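Local coordinates for protein glutathione S-transferase (Natrialba magadii ATCC 43099, PDB 6GZF) that probably transfers glutathione to or from its substrates, as a Xi-class glutathione transferase of the glutathionyl-hydroquinone reductase kind from a haloalkaliphilic archaeon, at residues E174-K179 with Y230-R235; V248-V253 with Q263-F268; H57-Y62 with D109-V114. One frame throughout, in Å; residues are numbered along the deposited sequence.

How the interactions relate
Along the chain the three contacts come in series, interaction 3 first, then interaction 1, then interaction 2. Interaction 3 belongs to the thioredoxin-like half, where strand 56-60 of the mixed sheet meets the loop before helix 117-124. Interactions 1 and 2 both lie in the helical C-terminal region, their centres about 25 Å apart: the first is at the surface at the start of helix 177-192, the second is buried between helix 250-254 and the loop that follows it, and is touched by the second subunit. Centres of interactions 2 and 3 are about 30 Å apart, yet R249 makes a weak hydrogen bond to Y62 O, a weak link between the two halves close to the predicted nucleophile C64.

Interaction 1: E174-K179 with Y230-R235; sequences EGYQEK and YLAGDR
Y176 carries most of this contact, its phenol ring lying against A232, D234 and R235 in the loop 230-235. The meeting is by van der Waals contact, and no hydrogen bond crosses between the segments. CG of Y176 stands anti to the carbonyl carbon (chi1 -67°), which starts the ring off toward the loop. Near the CD1 and CE1 rim A232 O lies at the ring edge, close to the plane, 3.8 Å from Y176 CD1. The methyl A232 CB is 4.3 Å from the same Y176 CD1. Near CE2, R235 crosses the tyrosine at about a right angle and approaches obliquely, with R235 CD 3.8 Å from Y176 CE2. Guanidinium and phenol planes are 83° apart, so the arginine offers its aliphatic chain and not a stacked head. The hydroxyl Y176 OH lies 3.3 Å from D234 CB. K179 adds a looser apolar touch, its CG 4.4 Å from A232 CB, while its amino group leads away to Q182.

Backbone bonds keep the loop tight: Y230 N donates to G233 O, and a weak bond returns from G233 N to Y230 O. At the backbone angles of G233 a side chain would collide with the preceding carbonyl oxygen.

L231 N donates to D240 OD2; T237 and D240, at the start of helix 238-247, are placed in the sequence as in the N-capping box known from glutathione transferases. The loop thus leads into helix 238-247, with L231 and A232 resting on I183 and V180 of helix 177-192 and Y230 on helix 271-279.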
loop_
_atom_site.group_PDB
_atom_site.type_symbol
_atom_site.label_atom_id
_atom_site.label_comp_id
_atom_site.label_asym_id
_atom_site.label_seq_id
_atom_site.Cartn_x
_atom_site.Cartn_y
_atom_site.Cartn_z
ATOM N N GLU A 174 -35.099 -11.239 -17.506
ATOM C CA GLU A 174 -35.885 -10.414 -18.413
ATOM C C GLU A 174 -36.268 -9.087 -17.765
ATOM O O GLU A 174 -36.746 -9.055 -16.631
ATOM C CB GLU A 174 -37.142 -11.172 -18.856
ATOM C CG GLU A 174 -38.311 -10.283 -19.254
ATOM C CD GLU A 174 -39.655 -10.944 -19.006
ATOM O OE1 GLU A 174 -39.699 -11.957 -18.276
ATOM O OE2 GLU A 174 -40.668 -10.446 -19.539
ATOM N N GLY A 175 -36.051 -7.996 -18.491
ATOM C CA GLY A 175 -36.388 -6.673 -18.000
ATOM C C GLY A 175 -35.212 -5.973 -17.347
ATOM O O GLY A 175 -35.258 -4.770 -17.093
ATOM N N TYR A 176 -34.153 -6.729 -17.075
ATOM C CA TYR A 176 -32.964 -6.183 -16.428
ATOM C C TYR A 176 -31.748 -6.207 -17.350
ATOM O O TYR A 176 -30.777 -5.484 -17.124
ATOM C CB TYR A 176 -32.643 -6.959 -15.148
ATOM C CG TYR A 176 -33.662 -6.812 -14.039
ATOM C CD1 TYR A 176 -33.571 -5.773 -13.123
ATOM C CD2 TYR A 176 -34.703 -7.720 -13.899
ATOM C CE1 TYR A 176 -34.494 -5.637 -12.105
ATOM C CE2 TYR A 176 -35.632 -7.592 -12.881
ATOM C CZ TYR A 176 -35.522 -6.548 -11.988
ATOM O OH TYR A 176 -36.443 -6.415 -10.975
ATOM N N GLN A 177 -31.815 -7.042 -18.384
ATOM C CA GLN A 177 -30.673 -7.335 -19.250
ATOM C C GLN A 177 -29.962 -6.100 -19.797
ATOM O O GLN A 177 -28.734 -6.021 -19.768
ATOM C CB GLN A 177 -31.120 -8.215 -20.419
ATOM C CG GLN A 177 -31.623 -9.584 -20.005
ATOM C CD GLN A 177 -32.163 -10.384 -21.171
ATOM O OE1 GLN A 177 -32.226 -9.896 -22.300
ATOM N NE2 GLN A 177 -32.556 -11.624 -20.904
ATOM N N GLU A 178 -30.738 -5.143 -20.295
ATOM C CA GLU A 178 -30.180 -3.940 -20.903
ATOM C C GLU A 178 -29.368 -3.134 -19.893
ATOM O O GLU A 178 -28.311 -2.594 -20.222
ATOM C CB GLU A 178 -31.298 -3.080 -21.494
ATOM C CG GLU A 178 -31.026 -2.590 -22.906
ATOM C CD GLU A 178 -32.297 -2.216 -23.644
ATOM O OE1 GLU A 178 -33.166 -1.556 -23.036
ATOM O OE2 GLU A 178 -32.431 -2.589 -24.829
ATOM N N LYS A 179 -29.865 -3.063 -18.661
ATOM C CA LYS A 179 -29.167 -2.363 -17.590
ATOM C C LYS A 179 -27.964 -3.165 -17.104
ATOM O O LYS A 179 -26.911 -2.599 -16.809
ATOM C CB LYS A 179 -30.119 -2.078 -16.425
ATOM C CG LYS A 179 -29.449 -1.450 -15.210
ATOM C CD LYS A 179 -28.849 -0.091 -15.537
ATOM C CE LYS A 179 -29.915 0.990 -15.595
ATOM N NZ LYS A 179 -29.342 2.319 -15.947
ATOM N N TYR A 230 -29.043 -4.357 -5.044
ATOM C CA TYR A 230 -28.021 -4.763 -5.999
ATOM C C TYR A 230 -27.799 -3.690 -7.063
ATOM O O TYR A 230 -28.506 -2.682 -7.095
ATOM C CB TYR A 230 -28.401 -6.096 -6.645
ATOM C CG TYR A 230 -28.627 -7.205 -5.639
ATOM C CD1 TYR A 230 -27.589 -7.666 -4.840
ATOM C CD2 TYR A 230 -29.879 -7.785 -5.485
ATOM C CE1 TYR A 230 -27.792 -8.676 -3.917
ATOM C CE2 TYR A 230 -30.092 -8.796 -4.567
ATOM C CZ TYR A 230 -29.044 -9.238 -3.784
ATOM O OH TYR A 230 -29.251 -10.245 -2.868
ATOM N N LEU A 231 -26.808 -3.910 -7.922
ATOM C CA LEU A 231 -26.420 -2.921 -8.925
ATOM C C LEU A 231 -27.542 -2.635 -9.918
ATOM O O LEU A 231 -27.839 -1.478 -10.213
ATOM C CB LEU A 231 -25.165 -3.383 -9.668
ATOM C CG LEU A 231 -23.886 -3.413 -8.830
ATOM C CD1 LEU A 231 -22.709 -3.898 -9.660
ATOM C CD2 LEU A 231 -23.602 -2.041 -8.244
ATOM N N ALA A 232 -28.165 -3.692 -10.431
ATOM C CA ALA A 232 -29.315 -3.535 -11.313
ATOM C C ALA A 232 -30.584 -3.353 -10.489
ATOM O O ALA A 232 -31.684 -3.263 -11.032
ATOM C CB ALA A 232 -29.446 -4.728 -12.246
ATOM N N GLY A 233 -30.419 -3.310 -9.170
ATOM C CA GLY A 233 -31.516 -3.003 -8.274
ATOM C C GLY A 233 -32.081 -4.188 -7.518
ATOM O O GLY A 233 -31.503 -4.653 -6.535
ATOM N N ASP A 234 -33.220 -4.679 -7.991
ATOM C CA ASP A 234 -34.009 -5.669 -7.268
ATOM C C ASP A 234 -33.376 -7.059 -7.220
ATOM O O ASP A 234 -33.587 -7.807 -6.266
ATOM C CB ASP A 234 -35.402 -5.767 -7.894
ATOM C CG ASP A 234 -36.407 -6.440 -6.982
ATOM O OD1 ASP A 234 -36.315 -6.250 -5.750
ATOM O OD2 ASP A 234 -37.291 -7.158 -7.496
ATOM N N ARG A 235 -32.606 -7.408 -8.246
ATOM C CA ARG A 235 -32.141 -8.784 -8.392
ATOM C C ARG A 235 -30.630 -8.932 -8.553
ATOM O O ARG A 235 -29.952 -8.039 -9.061
ATOM C CB ARG A 235 -32.836 -9.438 -9.587
ATOM C CG ARG A 235 -34.350 -9.327 -9.566
ATOM C CD ARG A 235 -34.963 -10.400 -10.439
ATOM N NE ARG A 235 -34.490 -11.722 -10.046
ATOM C CZ ARG A 235 -34.666 -12.824 -10.766
ATOM N NH1 ARG A 235 -34.198 -13.985 -10.327
ATOM N NH2 ARG A 235 -35.305 -12.764 -11.925
#

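Interaction 2: V248-V253 with Q263-F268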
loop_
_atom_site.group_PDB
_atom_site.type_symbol
_atom_site.label_atom_id
_atom_site.label_comp_id
_atom_site.label_asym_id
_atom_site.label_seq_id
_atom_site.Cartn_x
_atom_site.Cartn_y
_atom_site.Cartn_z
ATOM N N VAL A 248 -13.678 -7.708 -3.629
ATOM C CA VAL A 248 -13.237 -8.731 -2.687
ATOM C C VAL A 248 -11.711 -8.753 -2.557
ATOM O O VAL A 248 -11.169 -9.262 -1.576
ATOM C CB VAL A 248 -13.748 -10.134 -3.105
ATOM C CG1 VAL A 248 -12.950 -10.670 -4.286
ATOM C CG2 VAL A 248 -13.690 -11.103 -1.932
ATOM N N ARG A 249 -11.025 -8.177 -3.538
ATOM C CA ARG A 249 -9.565 -8.169 -3.552
ATOM C C ARG A 249 -8.986 -6.788 -3.259
ATOM O O ARG A 249 -7.768 -6.611 -3.245
ATOM C CB ARG A 249 -9.047 -8.659 -4.905
ATOM C CG ARG A 249 -9.313 -10.124 -5.183
ATOM C CD ARG A 249 -8.907 -10.497 -6.599
ATOM N NE ARG A 249 -8.849 -11.943 -6.782
ATOM C CZ ARG A 249 -9.906 -12.708 -7.035
ATOM N NH1 ARG A 249 -11.112 -12.166 -7.131
ATOM N NH2 ARG A 249 -9.757 -14.016 -7.187
ATOM N N PHE A 250 -9.860 -5.818 -3.019
ATOM C CA PHE A 250 -9.439 -4.423 -2.930
ATOM C C PHE A 250 -8.642 -4.110 -1.664
ATOM O O PHE A 250 -7.544 -3.560 -1.740
ATOM C CB PHE A 250 -10.659 -3.503 -3.010
ATOM C CG PHE A 250 -10.331 -2.090 -3.417
ATOM C CD1 PHE A 250 -9.813 -1.189 -2.503
ATOM C CD2 PHE A 250 -10.549 -1.665 -4.716
ATOM C CE1 PHE A 250 -9.514 0.107 -2.878
ATOM C CE2 PHE A 250 -10.252 -0.371 -5.097
ATOM C CZ PHE A 250 -9.733 0.515 -4.177
ATOM N N ASP A 251 -9.194 -4.457 -0.506
ATOM C CA ASP A 251 -8.606 -4.050 0.768
ATOM C C ASP A 251 -7.421 -4.910 1.200
ATOM O O ASP A 251 -6.637 -4.503 2.056
ATOM C CB ASP A 251 -9.676 -4.060 1.862
ATOM C CG ASP A 251 -10.688 -2.944 1.692
ATOM O OD1 ASP A 251 -10.694 -2.312 0.614
ATOM O OD2 ASP A 251 -11.474 -2.698 2.631
ATOM N N ASN A 252 -7.286 -6.094 0.611
ATOM C CA ASN A 252 -6.167 -6.973 0.935
ATOM C C ASN A 252 -5.018 -6.842 -0.059
ATOM O O ASN A 252 -3.872 -7.154 0.263
ATOM C CB ASN A 252 -6.628 -8.432 0.997
ATOM C CG ASN A 252 -7.084 -8.843 2.386
ATOM O OD1 ASN A 252 -8.268 -8.763 2.712
ATOM N ND2 ASN A 252 -6.143 -9.289 3.210
ATOM N N VAL A 253 -5.327 -6.381 -1.267
ATOM C CA VAL A 253 -4.331 -6.320 -2.332
ATOM C C VAL A 253 -4.271 -4.962 -3.032
ATOM O O VAL A 253 -3.264 -4.260 -2.946
ATOM C CB VAL A 253 -4.592 -7.405 -3.396
ATOM C CG1 VAL A 253 -3.663 -7.217 -4.582
ATOM C CG2 VAL A 253 -4.427 -8.792 -2.797
ATOM N N GLN A 263 -9.199 5.189 -0.067
ATOM C CA GLN A 263 -10.131 4.740 0.960
ATOM C C GLN A 263 -10.332 3.228 0.921
ATOM O O GLN A 263 -10.339 2.620 -0.150
ATOM C CB GLN A 263 -11.479 5.449 0.799
ATOM C CG GLN A 263 -12.442 5.227 1.953
ATOM C CD GLN A 263 -13.791 5.881 1.728
ATOM O OE1 GLN A 263 -13.885 7.095 1.552
ATOM N NE2 GLN A 263 -14.847 5.075 1.735
ATOM N N TYR A 264 -10.480 2.628 2.098
ATOM C CA TYR A 264 -10.879 1.231 2.205
ATOM C C TYR A 264 -12.264 1.044 1.598
ATOM O O TYR A 264 -13.093 1.952 1.642
ATOM C CB TYR A 264 -10.893 0.775 3.667
ATOM C CG TYR A 264 -9.579 0.242 4.194
ATOM C CD1 TYR A 264 -8.781 -0.593 3.423
ATOM C CD2 TYR A 264 -9.148 0.561 5.476
ATOM C CE1 TYR A 264 -7.584 -1.087 3.911
ATOM C CE2 TYR A 264 -7.953 0.073 5.971
ATOM C CZ TYR A 264 -7.175 -0.751 5.185
ATOM O OH TYR A 264 -5.986 -1.237 5.679
ATOM N N ILE A 265 -12.514 -0.130 1.030
ATOM C CA ILE A 265 -13.860 -0.476 0.595
ATOM C C ILE A 265 -14.755 -0.588 1.824
ATOM O O ILE A 265 -15.930 -0.216 1.795
ATOM C CB ILE A 265 -13.883 -1.789 -0.212
ATOM C CG1 ILE A 265 -13.250 -1.575 -1.585
ATOM C CG2 ILE A 265 -15.305 -2.301 -0.381
ATOM C CD1 ILE A 265 -13.992 -0.581 -2.453
ATOM N N ARG A 266 -14.175 -1.067 2.921
ATOM C CA ARG A 266 -14.913 -1.247 4.166
ATOM C C ARG A 266 -15.285 0.086 4.816
ATOM O O ARG A 266 -16.078 0.121 5.756
ATOM C CB ARG A 266 -14.106 -2.098 5.151
ATOM C CG ARG A 266 -12.990 -1.353 5.863
ATOM C CD ARG A 266 -12.348 -2.225 6.931
ATOM N NE ARG A 266 -11.223 -1.563 7.586
ATOM C CZ ARG A 266 -10.445 -2.140 8.496
ATOM N NH1 ARG A 266 -10.669 -3.395 8.861
ATOM N NH2 ARG A 266 -9.443 -1.465 9.041
ATOM N N GLU A 267 -14.712 1.176 4.316
ATOM C CA GLU A 267 -15.022 2.503 4.836
ATOM C C GLU A 267 -16.226 3.120 4.129
ATOM O O GLU A 267 -16.810 4.088 4.617
ATOM C CB GLU A 267 -13.810 3.427 4.713
ATOM C CG GLU A 267 -12.733 3.178 5.754
ATOM C CD GLU A 267 -11.660 4.251 5.751
ATOM O OE1 GLU A 267 -10.928 4.361 4.746
ATOM O OE2 GLU A 267 -11.552 4.985 6.756
ATOM N N PHE A 268 -16.596 2.559 2.982
ATOM C CA PHE A 268 -17.784 3.011 2.263
ATOM C C PHE A 268 -19.054 2.607 3.006
ATOM O O PHE A 268 -19.156 1.492 3.520
ATOM C CB PHE A 268 -17.805 2.454 0.838
ATOM C CG PHE A 268 -16.893 3.177 -0.112
ATOM C CD1 PHE A 268 -17.325 4.316 -0.773
ATOM C CD2 PHE A 268 -15.608 2.717 -0.351
ATOM C CE1 PHE A 268 -16.493 4.985 -1.649
ATOM C CE2 PHE A 268 -14.770 3.384 -1.226
ATOM C CZ PHE A 268 -15.214 4.518 -1.876
#
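I265 covers one face of the F250 ring, its CD1 4.2 Å from the ring centroid in a CH-pi contact set somewhat toward the rim. Closer still is I265 CG1, 3.5 Å from F250 CG, the two side chains crossing at about a right angle. Q263 O approaches the same ring obliquely, 3.8 Å from F250 CE1. The Y264 ring meets the carboxylate of D251 obliquely, with planes 46° apart and D251 CG 3.5 Å from Y264 CD1. Within 263-268, the amide nitrogen Q263 NE2 sits over the centre of the F268 ring, and I265 CA lies at that ring's edge.

D251 supplies the polar part. Its CG is anti to the carbonyl carbon (chi1 -70°), which sets CG toward 263-268, and the two oxygens then meet consecutive backbone N-H groups. I265 N donates to D251 OD1 at 2.9 Å, nearly straight at 166°, and R266 N donates to D251 OD2 at 3.2 Å; each oxygen uses its syn lone pair. A buried aspartate of helix 250-254 thereby holds the N-H groups of I265 and R266, where the backbone takes up helical angles (265-267), in the C-terminal helical domain of the glutathione transferase fold. An alanine here would probably leave I265 N and R266 N without these acceptors in a buried setting and this backbone freer to shift. It is also tied by Y264 N, which donates to E267 OE1 at 3.2 Å through the anti lone pair.

R266 turns its guanidinium to a salt bridge with E267 of the second subunit, and Y264 OH is hydrogen-bonded to H255 NE2 of that subunit. The side chain of F250 packs on L214 and L218 of helix 204-224 and lies about 4 Å from that of Y254, predicted to lower the pKa of the active-site cysteine.

Interaction 3: H57-Y62 with D109-V114; sequences HLYVSY and DHVHDV
The first torsions of Y59 and D109 set their CG atoms on the way to each other: CG of Y59 is anti to the carbonyl carbon (chi1 -66°), and CG of D109 stands anti to its own backbone N (chi1 169°). Beyond them the two side chains cross obliquely, and D109 OD1 lies at the edge of the phenol ring, near its plane. Y59 OH donates to D109 OD1, though the modelled bond is too short for its length to be trusted.

The carboxylate also organises its own loop. V111 N donates to D109 OD1 from above the carboxylate plane at 3.2 Å, forming an Asx turn. D109 OD2 takes two more backbone bonds, from H112 N at 2.9 Å, above the plane, and from V114 N at 3.0 Å, through the anti lone pair.

V111 CG2 packs against both strand side chains, 3.8 Å from H57 CD2 and 4.2 Å from Y59 CZ. H57 CE1 touches H110 CB at 3.7 Å; the two imidazoles are oblique, with planes 55° apart, and both have hydrogen bonds to S86, H57 also to S84.

Strand 56-60 runs inside the thioredoxin-like sheet, between strands 84-87 and 136-139. The side chain of Y59 lies about 5 Å from that of V134, predicted to bind glutathione, and packs on L120 of helix 117-124, which follows the D109 loop.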
loop_
_atom_site.group_PDB
_atom_site.type_symbol
_atom_site.label_atom_id
_atom_site.label_comp_id
_atom_site.label_asym_id
_atom_site.label_seq_id
_atom_site.Cartn_x
_atom_site.Cartn_y
_atom_site.Cartn_z
ATOM N N HIS A 57 -14.492 -28.232 -19.995
ATOM C CA HIS A 57 -13.610 -28.144 -18.836
ATOM C C HIS A 57 -13.159 -26.703 -18.608
ATOM O O HIS A 57 -12.956 -25.951 -19.561
ATOM C CB HIS A 57 -12.399 -29.062 -19.020
ATOM C CG HIS A 57 -11.555 -29.206 -17.793
ATOM N ND1 HIS A 57 -11.986 -29.875 -16.668
ATOM C CD2 HIS A 57 -10.301 -28.775 -17.517
ATOM C CE1 HIS A 57 -11.037 -29.846 -15.751
ATOM N NE2 HIS A 57 -10.004 -29.186 -16.239
ATOM N N LEU A 58 -12.997 -26.326 -17.344
ATOM C CA LEU A 58 -12.664 -24.949 -16.992
ATOM C C LEU A 58 -11.317 -24.841 -16.278
ATOM O O LEU A 58 -11.042 -25.582 -15.336
ATOM C CB LEU A 58 -13.770 -24.352 -16.116
ATOM C CG LEU A 58 -13.551 -22.943 -15.562
ATOM C CD1 LEU A 58 -13.471 -21.922 -16.687
ATOM C CD2 LEU A 58 -14.655 -22.579 -14.582
ATOM N N TYR A 59 -10.479 -23.916 -16.737
ATOM C CA TYR A 59 -9.190 -23.658 -16.100
ATOM C C TYR A 59 -9.201 -22.313 -15.387
ATOM O O TYR A 59 -9.458 -21.283 -16.005
ATOM C CB TYR A 59 -8.059 -23.690 -17.127
ATOM C CG TYR A 59 -7.828 -25.046 -17.747
ATOM C CD1 TYR A 59 -7.008 -25.980 -17.131
ATOM C CD2 TYR A 59 -8.425 -25.390 -18.951
ATOM C CE1 TYR A 59 -6.792 -27.220 -17.695
ATOM C CE2 TYR A 59 -8.215 -26.628 -19.523
ATOM C CZ TYR A 59 -7.399 -27.538 -18.890
ATOM O OH TYR A 59 -7.182 -28.773 -19.454
ATOM N N VAL A 60 -8.925 -22.321 -14.087
ATOM C CA VAL A 60 -8.939 -21.086 -13.312
ATOM C C VAL A 60 -7.782 -20.974 -12.331
ATOM O O VAL A 60 -7.156 -21.968 -11.961
ATOM C CB VAL A 60 -10.245 -20.930 -12.499
ATOM C CG1 VAL A 60 -11.456 -20.824 -13.414
ATOM C CG2 VAL A 60 -10.398 -22.083 -11.515
ATOM N N SER A 61 -7.510 -19.741 -11.925
ATOM C CA SER A 61 -6.716 -19.465 -10.740
ATOM C C SER A 61 -7.647 -18.828 -9.719
ATOM O O SER A 61 -8.516 -18.037 -10.084
ATOM C CB SER A 61 -5.539 -18.542 -11.059
ATOM O OG SER A 61 -4.913 -18.079 -9.873
ATOM N N TYR A 62 -7.484 -19.176 -8.448
ATOM C CA TYR A 62 -8.323 -18.598 -7.405
ATOM C C TYR A 62 -7.974 -17.131 -7.169
ATOM O O TYR A 62 -8.752 -16.389 -6.570
ATOM C CB TYR A 62 -8.187 -19.382 -6.098
ATOM C CG TYR A 62 -9.061 -20.612 -6.018
ATOM C CD1 TYR A 62 -10.445 -20.509 -6.071
ATOM C CD2 TYR A 62 -8.504 -21.875 -5.867
ATOM C CE1 TYR A 62 -11.249 -21.631 -5.991
ATOM C CE2 TYR A 62 -9.300 -23.002 -5.786
ATOM C CZ TYR A 62 -10.671 -22.875 -5.848
ATOM O OH TYR A 62 -11.467 -23.995 -5.766
ATOM N N ASP A 109 -3.788 -30.773 -14.439
ATOM C CA ASP A 109 -4.522 -30.621 -15.687
ATOM C C ASP A 109 -5.293 -31.904 -15.981
ATOM O O ASP A 109 -4.717 -32.893 -16.434
ATOM C CB ASP A 109 -3.572 -30.280 -16.837
ATOM C CG ASP A 109 -4.238 -30.377 -18.197
ATOM O OD1 ASP A 109 -5.431 -30.023 -18.307
ATOM O OD2 ASP A 109 -3.568 -30.808 -19.158
ATOM N N HIS A 110 -6.596 -31.880 -15.719
ATOM C CA HIS A 110 -7.432 -33.070 -15.852
ATOM C C HIS A 110 -7.515 -33.594 -17.284
ATOM O O HIS A 110 -7.845 -34.758 -17.503
ATOM C CB HIS A 110 -8.844 -32.784 -15.335
ATOM C CG HIS A 110 -8.914 -32.540 -13.860
ATOM N ND1 HIS A 110 -8.593 -31.328 -13.289
ATOM C CD2 HIS A 110 -9.270 -33.355 -12.838
ATOM C CE1 HIS A 110 -8.749 -31.405 -11.978
ATOM N NE2 HIS A 110 -9.158 -32.625 -11.679
ATOM N N VAL A 111 -7.214 -32.739 -18.255
ATOM C CA VAL A 111 -7.372 -33.111 -19.656
ATOM C C VAL A 111 -6.127 -33.783 -20.235
ATOM O O VAL A 111 -6.184 -34.938 -20.657
ATOM C CB VAL A 111 -7.734 -31.888 -20.518
ATOM C CG1 VAL A 111 -7.852 -32.288 -21.977
ATOM C CG2 VAL A 111 -9.038 -31.275 -20.033
ATOM N N HIS A 112 -5.005 -33.068 -20.256
ATOM C CA HIS A 112 -3.794 -33.594 -20.884
ATOM C C HIS A 112 -2.613 -33.712 -19.925
ATOM O O HIS A 112 -1.511 -34.073 -20.341
ATOM C CB HIS A 112 -3.399 -32.720 -22.076
ATOM C CG HIS A 112 -4.356 -32.799 -23.223
ATOM N ND1 HIS A 112 -4.676 -33.987 -23.846
ATOM C CD2 HIS A 112 -5.065 -31.837 -23.862
ATOM C CE1 HIS A 112 -5.541 -33.752 -24.817
ATOM N NE2 HIS A 112 -5.794 -32.459 -24.847
ATOM N N ASP A 113 -2.850 -33.413 -18.649
ATOM C CA ASP A 113 -1.822 -33.509 -17.612
ATOM C C ASP A 113 -0.573 -32.715 -17.990
ATOM O O ASP A 113 0.543 -33.237 -17.970
ATOM C CB ASP A 113 -1.462 -34.975 -17.346
ATOM C CG ASP A 113 -0.622 -35.155 -16.096
ATOM O OD1 ASP A 113 -0.691 -34.288 -15.200
ATOM O OD2 ASP A 113 0.112 -36.162 -16.011
ATOM N N VAL A 114 -0.767 -31.451 -18.345
ATOM C CA VAL A 114 0.341 -30.600 -18.761
ATOM C C VAL A 114 1.009 -29.930 -17.564
ATOM O O VAL A 114 0.384 -29.727 -16.524
ATOM C CB VAL A 114 -0.123 -29.519 -19.757
ATOM C CG1 VAL A 114 -0.676 -30.165 -21.017
ATOM C CG2 VAL A 114 -1.164 -28.616 -19.118
#